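Local coordinates for protein type III effector XopAI (Xanthomonas citri, PDB 6K93) that is a type III effector of a plant pathogen, with a mono-ADP-ribosyltransferase fold that probably binds arginine-containing peptides, at residues Gln112-Pro117 with Ile203-His208; Glu180-Val185 with Leu197-Cys202; Gly145-Met150 with Met163-Leu168. All blocks are in the same frame, centred on the assembly; numbering follows the deposited sequence.

Contact 1 (Gln112-Pro117 with Ile203-His208)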
loop_
_atom_site.group_PDB
_atom_site.type_symbol
_atom_site.label_atom_id
_atom_site.label_comp_id
_atom_site.label_asym_id
_atom_site.label_seq_id
_atom_site.Cartn_x
_atom_site.Cartn_y
_atom_site.Cartn_z
ATOM N N GLN A 112 8.387 -9.222 -9.579
ATOM C CA GLN A 112 8.798 -10.446 -8.909
ATOM C C GLN A 112 9.056 -10.241 -7.419
ATOM O O GLN A 112 9.485 -11.179 -6.737
ATOM C CB GLN A 112 10.054 -11.012 -9.584
ATOM C CG GLN A 112 9.961 -11.070 -11.125
ATOM C CD GLN A 112 8.647 -11.657 -11.640
ATOM O OE1 GLN A 112 7.990 -11.072 -12.510
ATOM N NE2 GLN A 112 8.261 -12.815 -11.111
ATOM N N PHE A 113 8.799 -9.036 -6.904
ATOM C CA PHE A 113 8.935 -8.778 -5.474
ATOM C C PHE A 113 8.048 -9.725 -4.679
ATOM O O PHE A 113 6.863 -9.852 -4.965
ATOM C CB PHE A 113 8.552 -7.316 -5.172
ATOM C CG PHE A 113 8.840 -6.895 -3.749
ATOM C CD1 PHE A 113 8.045 -7.326 -2.704
ATOM C CD2 PHE A 113 9.892 -6.046 -3.472
ATOM C CE1 PHE A 113 8.318 -6.961 -1.420
ATOM C CE2 PHE A 113 10.162 -5.662 -2.167
ATOM C CZ PHE A 113 9.371 -6.119 -1.148
ATOM N N ARG A 114 8.616 -10.374 -3.667
ATOM C CA ARG A 114 7.843 -11.242 -2.793
ATOM C C ARG A 114 8.339 -11.147 -1.355
ATOM O O ARG A 114 9.548 -11.148 -1.098
ATOM C CB ARG A 114 7.933 -12.722 -3.238
ATOM C CG ARG A 114 7.394 -13.031 -4.625
ATOM C CD ARG A 114 5.861 -12.941 -4.658
ATOM N NE ARG A 114 5.288 -13.376 -5.917
ATOM C CZ ARG A 114 5.207 -12.632 -7.016
ATOM N NH1 ARG A 114 5.688 -11.406 -7.049
ATOM N NH2 ARG A 114 4.632 -13.132 -8.122
ATOM N N SER A 115 7.400 -11.139 -0.414
ATOM C CA SER A 115 7.763 -11.221 0.986
ATOM C C SER A 115 8.238 -12.635 1.328
ATOM O O SER A 115 7.761 -13.630 0.782
ATOM C CB SER A 115 6.590 -10.854 1.896
ATOM O OG SER A 115 5.537 -11.837 1.786
ATOM N N THR A 116 9.195 -12.713 2.230
ATOM C CA THR A 116 9.707 -13.969 2.769
ATOM C C THR A 116 8.894 -14.367 3.988
ATOM O O THR A 116 8.205 -13.536 4.594
ATOM C CB THR A 116 11.168 -13.820 3.173
ATOM O OG1 THR A 116 11.250 -12.910 4.273
ATOM C CG2 THR A 116 12.005 -13.339 2.014
ATOM N N PRO A 117 8.971 -15.636 4.390
ATOM C CA PRO A 117 8.302 -16.032 5.640
ATOM C C PRO A 117 8.698 -15.172 6.822
ATOM O O PRO A 117 7.837 -14.776 7.615
ATOM C CB PRO A 117 8.748 -17.499 5.821
ATOM C CG PRO A 117 8.956 -17.984 4.397
ATOM C CD PRO A 117 9.587 -16.788 3.693
ATOM N N ILE A 203 2.466 -5.575 1.627
ATOM C CA ILE A 203 1.537 -4.983 0.668
ATOM C C ILE A 203 2.107 -5.066 -0.739
ATOM O O ILE A 203 1.413 -5.435 -1.685
ATOM C CB ILE A 203 1.209 -3.527 1.040
ATOM C CG1 ILE A 203 0.508 -3.430 2.391
ATOM C CG2 ILE A 203 0.349 -2.896 -0.058
ATOM C CD1 ILE A 203 0.354 -1.991 2.894
ATOM N N ILE A 204 3.383 -4.721 -0.909
ATOM C CA ILE A 204 3.997 -4.772 -2.232
ATOM C C ILE A 204 3.971 -6.192 -2.764
ATOM O O ILE A 204 3.656 -6.421 -3.931
ATOM C CB ILE A 204 5.431 -4.212 -2.196
ATOM C CG1 ILE A 204 5.388 -2.732 -1.824
ATOM C CG2 ILE A 204 6.119 -4.394 -3.538
ATOM C CD1 ILE A 204 6.758 -2.136 -1.536
ATOM N N SER A 205 4.317 -7.158 -1.919
ATOM C CA SER A 205 4.274 -8.562 -2.300
ATOM C C SER A 205 2.883 -8.961 -2.748
ATOM O O SER A 205 2.728 -9.645 -3.764
ATOM C CB SER A 205 4.736 -9.405 -1.107
ATOM O OG SER A 205 4.852 -10.755 -1.475
ATOM N N ALA A 206 1.859 -8.552 -1.996
ATOM C CA ALA A 206 0.489 -8.882 -2.366
ATOM C C ALA A 206 0.142 -8.305 -3.729
ATOM O O ALA A 206 -0.477 -8.972 -4.567
ATOM C CB ALA A 206 -0.479 -8.357 -1.322
ATOM N N LEU A 207 0.490 -7.038 -3.955
ATOM C CA LEU A 207 0.100 -6.379 -5.196
ATOM C C LEU A 207 0.765 -7.004 -6.405
ATOM O O LEU A 207 0.149 -7.072 -7.483
ATOM C CB LEU A 207 0.399 -4.889 -5.119
ATOM C CG LEU A 207 -0.475 -4.132 -4.096
ATOM C CD1 LEU A 207 0.086 -2.735 -3.875
ATOM C CD2 LEU A 207 -1.916 -4.040 -4.557
ATOM N N HIS A 208 1.995 -7.482 -6.261
ATOM C CA HIS A 208 2.678 -8.079 -7.392
ATOM C C HIS A 208 2.418 -9.569 -7.529
ATOM O O HIS A 208 2.759 -10.143 -8.567
ATOM C CB HIS A 208 4.184 -7.817 -7.286
ATOM C CG HIS A 208 4.566 -6.410 -7.611
ATOM N ND1 HIS A 208 4.217 -5.806 -8.802
ATOM C CD2 HIS A 208 5.249 -5.476 -6.902
ATOM C CE1 HIS A 208 4.679 -4.570 -8.817
ATOM N NE2 HIS A 208 5.311 -4.347 -7.678
HETATM O O HOH W 1 4.515 -11.592 -10.585
#

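Contact 2 (Glu180-Val185 with Leu197-Cys202)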
loop_
_atom_site.group_PDB
_atom_site.type_symbol
_atom_site.label_atom_id
_atom_site.label_comp_id
_atom_site.label_asym_id
_atom_site.label_seq_id
_atom_site.Cartn_x
_atom_site.Cartn_y
_atom_site.Cartn_z
ATOM N N GLU A 180 -1.812 4.816 7.445
ATOM C CA GLU A 180 -0.971 5.992 7.662
ATOM C C GLU A 180 0.463 5.624 8.003
ATOM O O GLU A 180 1.363 6.438 7.749
ATOM C CB GLU A 180 -1.585 6.865 8.760
ATOM C CG GLU A 180 -2.866 7.529 8.269
ATOM C CD GLU A 180 -3.131 8.862 8.925
ATOM O OE1 GLU A 180 -3.538 8.863 10.100
ATOM O OE2 GLU A 180 -2.943 9.898 8.251
ATOM N N VAL A 181 0.697 4.424 8.551
ATOM C CA VAL A 181 2.058 4.048 8.895
ATOM C C VAL A 181 2.870 3.691 7.666
ATOM O O VAL A 181 4.104 3.692 7.718
ATOM C CB VAL A 181 2.081 2.879 9.905
ATOM C CG1 VAL A 181 1.850 1.541 9.268
ATOM C CG2 VAL A 181 3.422 2.886 10.703
ATOM N N VAL A 182 2.220 3.385 6.548
ATOM C CA VAL A 182 2.930 2.793 5.421
ATOM C C VAL A 182 2.817 3.578 4.122
ATOM O O VAL A 182 3.679 3.435 3.250
ATOM C CB VAL A 182 2.451 1.333 5.215
ATOM C CG1 VAL A 182 0.960 1.281 4.833
ATOM C CG2 VAL A 182 3.292 0.596 4.198
ATOM N N GLN A 183 1.754 4.383 3.955
ATOM C CA GLN A 183 1.517 4.985 2.647
ATOM C C GLN A 183 2.767 5.678 2.117
ATOM O O GLN A 183 3.099 5.555 0.928
ATOM C CB GLN A 183 0.364 5.975 2.683
ATOM C CG GLN A 183 0.146 6.709 1.346
ATOM C CD GLN A 183 -1.264 7.239 1.164
ATOM O OE1 GLN A 183 -1.847 7.853 2.049
ATOM N NE2 GLN A 183 -1.816 7.008 -0.027
ATOM N N ASP A 184 3.464 6.425 2.971
ATOM C CA ASP A 184 4.571 7.276 2.546
ATOM C C ASP A 184 5.937 6.768 2.999
ATOM O O ASP A 184 6.923 7.508 2.865
ATOM C CB ASP A 184 4.416 8.702 3.091
ATOM C CG ASP A 184 3.354 9.534 2.372
ATOM O OD1 ASP A 184 2.754 9.037 1.438
ATOM O OD2 ASP A 184 3.148 10.697 2.762
ATOM N N VAL A 185 6.029 5.532 3.498
ATOM C CA VAL A 185 7.252 5.117 4.182
ATOM C C VAL A 185 8.451 5.036 3.244
ATOM O O VAL A 185 9.591 5.147 3.716
ATOM C CB VAL A 185 7.026 3.778 4.912
ATOM C CG1 VAL A 185 6.923 2.602 3.938
ATOM C CG2 VAL A 185 8.144 3.537 5.978
ATOM N N LEU A 197 7.968 -0.174 7.344
ATOM C CA LEU A 197 8.735 -0.975 6.394
ATOM C C LEU A 197 8.225 -2.408 6.346
ATOM O O LEU A 197 8.145 -3.017 5.276
ATOM C CB LEU A 197 10.228 -0.940 6.751
ATOM C CG LEU A 197 10.876 0.426 6.591
ATOM C CD1 LEU A 197 12.255 0.398 7.223
ATOM C CD2 LEU A 197 10.955 0.863 5.142
ATOM N N ALA A 198 7.860 -2.968 7.502
ATOM C CA ALA A 198 7.339 -4.326 7.545
ATOM C C ALA A 198 5.993 -4.418 6.830
ATOM O O ALA A 198 5.757 -5.345 6.060
ATOM C CB ALA A 198 7.213 -4.782 9.006
ATOM N N PHE A 199 5.095 -3.462 7.076
ATOM C CA PHE A 199 3.839 -3.392 6.343
ATOM C C PHE A 199 4.105 -3.320 4.836
ATOM O O PHE A 199 3.461 -4.005 4.028
ATOM C CB PHE A 199 3.059 -2.124 6.756
ATOM C CG PHE A 199 2.019 -2.316 7.829
ATOM C CD1 PHE A 199 2.388 -2.580 9.149
ATOM C CD2 PHE A 199 0.685 -2.173 7.544
ATOM C CE1 PHE A 199 1.422 -2.732 10.153
ATOM C CE2 PHE A 199 -0.287 -2.327 8.530
ATOM C CZ PHE A 199 0.077 -2.597 9.827
ATOM N N ALA A 200 5.033 -2.445 4.434
ATOM C CA ALA A 200 5.261 -2.189 3.013
ATOM C C ALA A 200 5.634 -3.461 2.271
ATOM O O ALA A 200 5.155 -3.699 1.154
ATOM C CB ALA A 200 6.344 -1.120 2.854
ATOM N N LYS A 201 6.499 -4.295 2.862
ATOM C CA LYS A 201 6.953 -5.484 2.151
ATOM C C LYS A 201 5.791 -6.403 1.820
ATOM O O LYS A 201 5.737 -6.980 0.735
ATOM C CB LYS A 201 8.004 -6.218 2.987
ATOM C CG LYS A 201 9.246 -5.388 3.203
ATOM C CD LYS A 201 10.219 -6.055 4.144
ATOM C CE LYS A 201 11.363 -5.114 4.440
ATOM N NZ LYS A 201 12.179 -5.582 5.609
ATOM N N CYS A 202 4.866 -6.571 2.743
ATOM C CA CYS A 202 3.754 -7.480 2.505
ATOM C C CYS A 202 2.700 -6.884 1.579
ATOM O O CYS A 202 2.121 -7.615 0.769
ATOM C CB CYS A 202 3.156 -7.916 3.835
ATOM S SG CYS A 202 4.248 -9.098 4.676
#

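Contact 3 (Gly145-Met150 with Met163-Leu168)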
loop_
_atom_site.group_PDB
_atom_site.type_symbol
_atom_site.label_atom_id
_atom_site.label_comp_id
_atom_site.label_asym_id
_atom_site.label_seq_id
_atom_site.Cartn_x
_atom_site.Cartn_y
_atom_site.Cartn_z
ATOM N N GLY A 145 -8.369 -13.097 13.214
ATOM C CA GLY A 145 -9.575 -13.033 12.398
ATOM C C GLY A 145 -9.285 -12.728 10.943
ATOM O O GLY A 145 -9.919 -13.296 10.040
ATOM N N MET A 146 -8.345 -11.811 10.694
ATOM C CA MET A 146 -7.958 -11.521 9.314
ATOM C C MET A 146 -7.292 -12.741 8.668
ATOM O O MET A 146 -7.561 -13.059 7.496
ATOM C CB MET A 146 -7.050 -10.301 9.280
ATOM C CG MET A 146 -7.799 -9.058 9.581
ATOM S SD MET A 146 -6.777 -7.617 9.201
ATOM C CE MET A 146 -6.009 -7.670 10.616
ATOM N N MET A 147 -6.415 -13.436 9.401
ATOM C CA MET A 147 -5.789 -14.632 8.844
ATOM C C MET A 147 -6.840 -15.668 8.467
ATOM O O MET A 147 -6.750 -16.311 7.415
ATOM C CB MET A 147 -4.795 -15.208 9.850
ATOM C CG MET A 147 -3.523 -14.414 10.044
ATOM S SD MET A 147 -2.394 -14.543 8.629
ATOM C CE MET A 147 -1.914 -16.256 8.744
ATOM N N GLN A 148 -7.800 -15.901 9.357
ATOM C CA GLN A 148 -8.871 -16.850 9.054
ATOM C C GLN A 148 -9.669 -16.407 7.834
ATOM O O GLN A 148 -9.970 -17.220 6.954
ATOM C CB GLN A 148 -9.784 -17.015 10.267
ATOM C CG GLN A 148 -10.870 -18.073 10.110
ATOM C CD GLN A 148 -10.335 -19.482 9.887
ATOM O OE1 GLN A 148 -9.203 -19.802 10.244
ATOM N NE2 GLN A 148 -11.163 -20.333 9.287
ATOM N N ARG A 149 -10.012 -15.119 7.760
ATOM C CA ARG A 149 -10.778 -14.620 6.622
ATOM C C ARG A 149 -10.034 -14.852 5.318
ATOM O O ARG A 149 -10.632 -15.255 4.314
ATOM C CB ARG A 149 -11.102 -13.130 6.807
ATOM C CG ARG A 149 -11.707 -12.450 5.590
ATOM C CD ARG A 149 -12.032 -10.976 5.828
ATOM N NE ARG A 149 -12.788 -10.408 4.700
ATOM C CZ ARG A 149 -12.407 -9.352 3.992
ATOM N NH1 ARG A 149 -11.289 -8.719 4.282
ATOM N NH2 ARG A 149 -13.156 -8.929 2.982
ATOM N N MET A 150 -8.734 -14.593 5.304
ATOM C CA MET A 150 -7.976 -14.700 4.066
ATOM C C MET A 150 -7.653 -16.154 3.718
ATOM O O MET A 150 -7.634 -16.502 2.532
ATOM C CB MET A 150 -6.708 -13.850 4.165
ATOM C CG MET A 150 -7.034 -12.381 4.262
ATOM S SD MET A 150 -8.136 -11.845 2.927
ATOM C CE MET A 150 -8.150 -10.089 3.197
ATOM N N MET A 163 -1.317 -17.179 -3.153
ATOM C CA MET A 163 -1.051 -16.012 -2.328
ATOM C C MET A 163 -0.645 -16.433 -0.931
ATOM O O MET A 163 -1.204 -17.380 -0.371
ATOM C CB MET A 163 -2.287 -15.129 -2.225
ATOM C CG MET A 163 -2.812 -14.616 -3.535
ATOM S SD MET A 163 -1.692 -13.479 -4.336
ATOM C CE MET A 163 -1.712 -12.034 -3.229
ATOM N N ALA A 164 0.311 -15.700 -0.351
ATOM C CA ALA A 164 0.610 -15.859 1.064
ATOM C C ALA A 164 -0.500 -15.228 1.875
ATOM O O ALA A 164 -0.908 -14.116 1.584
ATOM C CB ALA A 164 1.952 -15.225 1.395
ATOM N N THR A 165 -0.995 -15.925 2.891
ATOM C CA THR A 165 -2.139 -15.408 3.629
ATOM C C THR A 165 -1.830 -14.055 4.245
ATOM O O THR A 165 -2.689 -13.164 4.247
ATOM C CB THR A 165 -2.555 -16.404 4.704
ATOM O OG1 THR A 165 -2.767 -17.675 4.093
ATOM C CG2 THR A 165 -3.820 -15.975 5.398
ATOM N N GLU A 166 -0.615 -13.885 4.795
ATOM C CA GLU A 166 -0.272 -12.615 5.414
ATOM C C GLU A 166 -0.192 -11.483 4.389
ATOM O O GLU A 166 -0.422 -10.324 4.728
ATOM C CB GLU A 166 1.066 -12.726 6.135
ATOM C CG GLU A 166 1.081 -13.722 7.278
ATOM C CD GLU A 166 1.443 -15.138 6.843
ATOM O OE1 GLU A 166 1.438 -15.466 5.647
ATOM O OE2 GLU A 166 1.769 -15.939 7.757
ATOM N N ASP A 167 0.156 -11.771 3.140
ATOM C CA ASP A 167 0.138 -10.723 2.123
ATOM C C ASP A 167 -1.290 -10.242 1.876
ATOM O O ASP A 167 -1.525 -9.038 1.728
ATOM C CB ASP A 167 0.749 -11.232 0.823
ATOM C CG ASP A 167 2.254 -11.378 0.879
ATOM O OD1 ASP A 167 2.934 -10.939 1.853
ATOM O OD2 ASP A 167 2.791 -11.964 -0.095
ATOM N N LEU A 168 -2.252 -11.170 1.811
ATOM C CA LEU A 168 -3.646 -10.762 1.695
ATOM C C LEU A 168 -4.112 -9.993 2.927
ATOM O O LEU A 168 -4.846 -9.003 2.814
ATOM C CB LEU A 168 -4.535 -11.979 1.474
ATOM C CG LEU A 168 -4.392 -12.726 0.132
ATOM C CD1 LEU A 168 -5.316 -13.936 0.087
ATOM C CD2 LEU A 168 -4.689 -11.785 -1.027
#

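Contact 1 (Gln112-Pro117 with Ile203-His208)
Ser-115 and Ser-205 meet at the tight part of this contact. The backbone N of Ser-115 donates to OG of Ser-205 at 2.8 Å, and the bond is nearly straight at 167°. Ser-205 has its hydroxyl trans to its own backbone N (chi1 -173°), which points OG from the helix at the loop. OG of Ser-205 and OG of Ser-115 are each hydrogen-bonded to Asp-167 as well. These buried hydroxyls are therefore satisfied. Beside them the ring of Phe-113 lies against Ile-204. Its face receives methyl CG2 of Ile-204 as a CH-pi contact, with CG2 3.8 Å from the ring centroid and nearer the CD1 side. Helix 95-109 also packs on this phenylalanine.

The other end of the contact is looser and faces solvent. Arg-114 is exposed, and its chain bends at chi2 to bring the guanidinium back toward the helix. NH1 of Arg-114 donates to O of Phe-113 at 2.9 Å, reaching that oxygen from well above the carbonyl plane. NH1 also bonds O of Ala-111. NH2 of Arg-114 reaches His-208 through a water: it donates to the water at 2.9 Å, and the water donates to O of His-208.

This loop laid across a buried helix leads to Thr-116, which with Glu-119 is consistent with a capping box starting helix 117-128, in the helical part of the ADP-ribosyltransferase domain.

Contact 2 (Glu180-Val185 with Leu197-Cys202)
Val-182 meets Ala-200 and Phe-199 through its CG2 methyl, which chi1 of 64° sets trans to the valine's backbone N and aims at the helix. In Val-181 chi1 of 79° puts CG1 between the backbone N and the carbonyl carbon, where it stands over the centre of the Phe-199 ring as a CH-pi contact. CG1 of Val-181 is 4.1 Å from the ring centroid and close to the ring normal, and the two side chains cross at about a right angle. Phe-199 also packs edge-to-face with Phe-123 of helix 117-128.

CG2 of Val-182 goes deeper. It comes 3.5 Å from N of Ala-200. It also lies 3.7 Å from CB of Phe-199. The small side chain of Ala-200 lets the valine press close to the helix backbone. Val-185 uses both branches. Its CG1 lies 3.9 Å from CB of Ala-200, while its CG2 lies 4.0 Å from CD2 of Leu-197. Ala-200 is thus touched by two valines.

A type I turn from Val-182 to Val-185 puts these two on the same side. It is closed by the backbone bond from N of Val-185 to O of Val-182. Gln-183, within the turn, is hydrogen-bonded to Phe-246 through its backbone and through NE2, which reaches O of Phe-246. This beta turn and the residue before it pack three valines on the following helix, 194-209, in the buried helical part of the ADP-ribosyltransferase domain.

Contact 3 (Gly145-Met150 with Met163-Leu168)
Glu-166 brings the one flat side-chain group that meets the opposite helix. Methyl CE of Met-147 lies over one face of its carboxylate, 3.8 Å from OE2 of Glu-166. The other oxygen, OE1, makes a long and weak ion pair with NE of Arg-120.

Met-147 reaches this place by curling. Its chi2 of -73° and chi3 of -68° fold the thioether over the start of helix 165-174. SD of Met-147 then lies 3.8 Å from CG of Glu-166 and equally far from CG2 of Thr-165. That threonine methyl is the centre of the contact. It also packs 3.6 Å from O of Met-147 and 3.8 Å from CB of Met-150. Thr-165 splits its branches by character: CG2 takes the apolar side, while OG1 is hydrogen-bonded to NZ of Lys-154.

Met-150 fills the more buried end. Its CG lies 3.8 Å from CB of Leu-168, and the two side chains cross at a slant. CE of Met-150 runs on to lie 3.5 Å from O of Leu-168, so the methyl touches the backbone of the second helix. Phe-277 from a later loop packs on both Met-150 and Leu-168. Nearby, Arg-149 bonds Gln-172 and O of Phe-277.

Between the two segments sulfur and methyl groups do most of the touching, against each other and against backbone and carboxylate oxygens. It is a helix-helix packing: the first turn of helix 165-174, just after Ala-164 at the N-cap position, sits on the middle of the long helix 136-156 in the helical part of the domain.

All three contacts lie in the helical part of the domain, ahead of its first strand. Contacts 1 and 2 use successive parts of helix 194-209, and their centres are 12 Å apart. They meet where CE1 of Phe-113 lies 3.4 Å from O of Lys-201. Contact 3 is about 13 Å from contact 1, centre to centre. Asp-167 joins them: its OD1 is 2.8 Å from OG of Ser-115 and its OD2 is 2.8 Å from OG of Ser-205, both probable hydrogen bonds. Contacts 2 and 3 are about 17 Å apart between centres and barely touch. Along the chain both are nested inside the loop closed by contact 1.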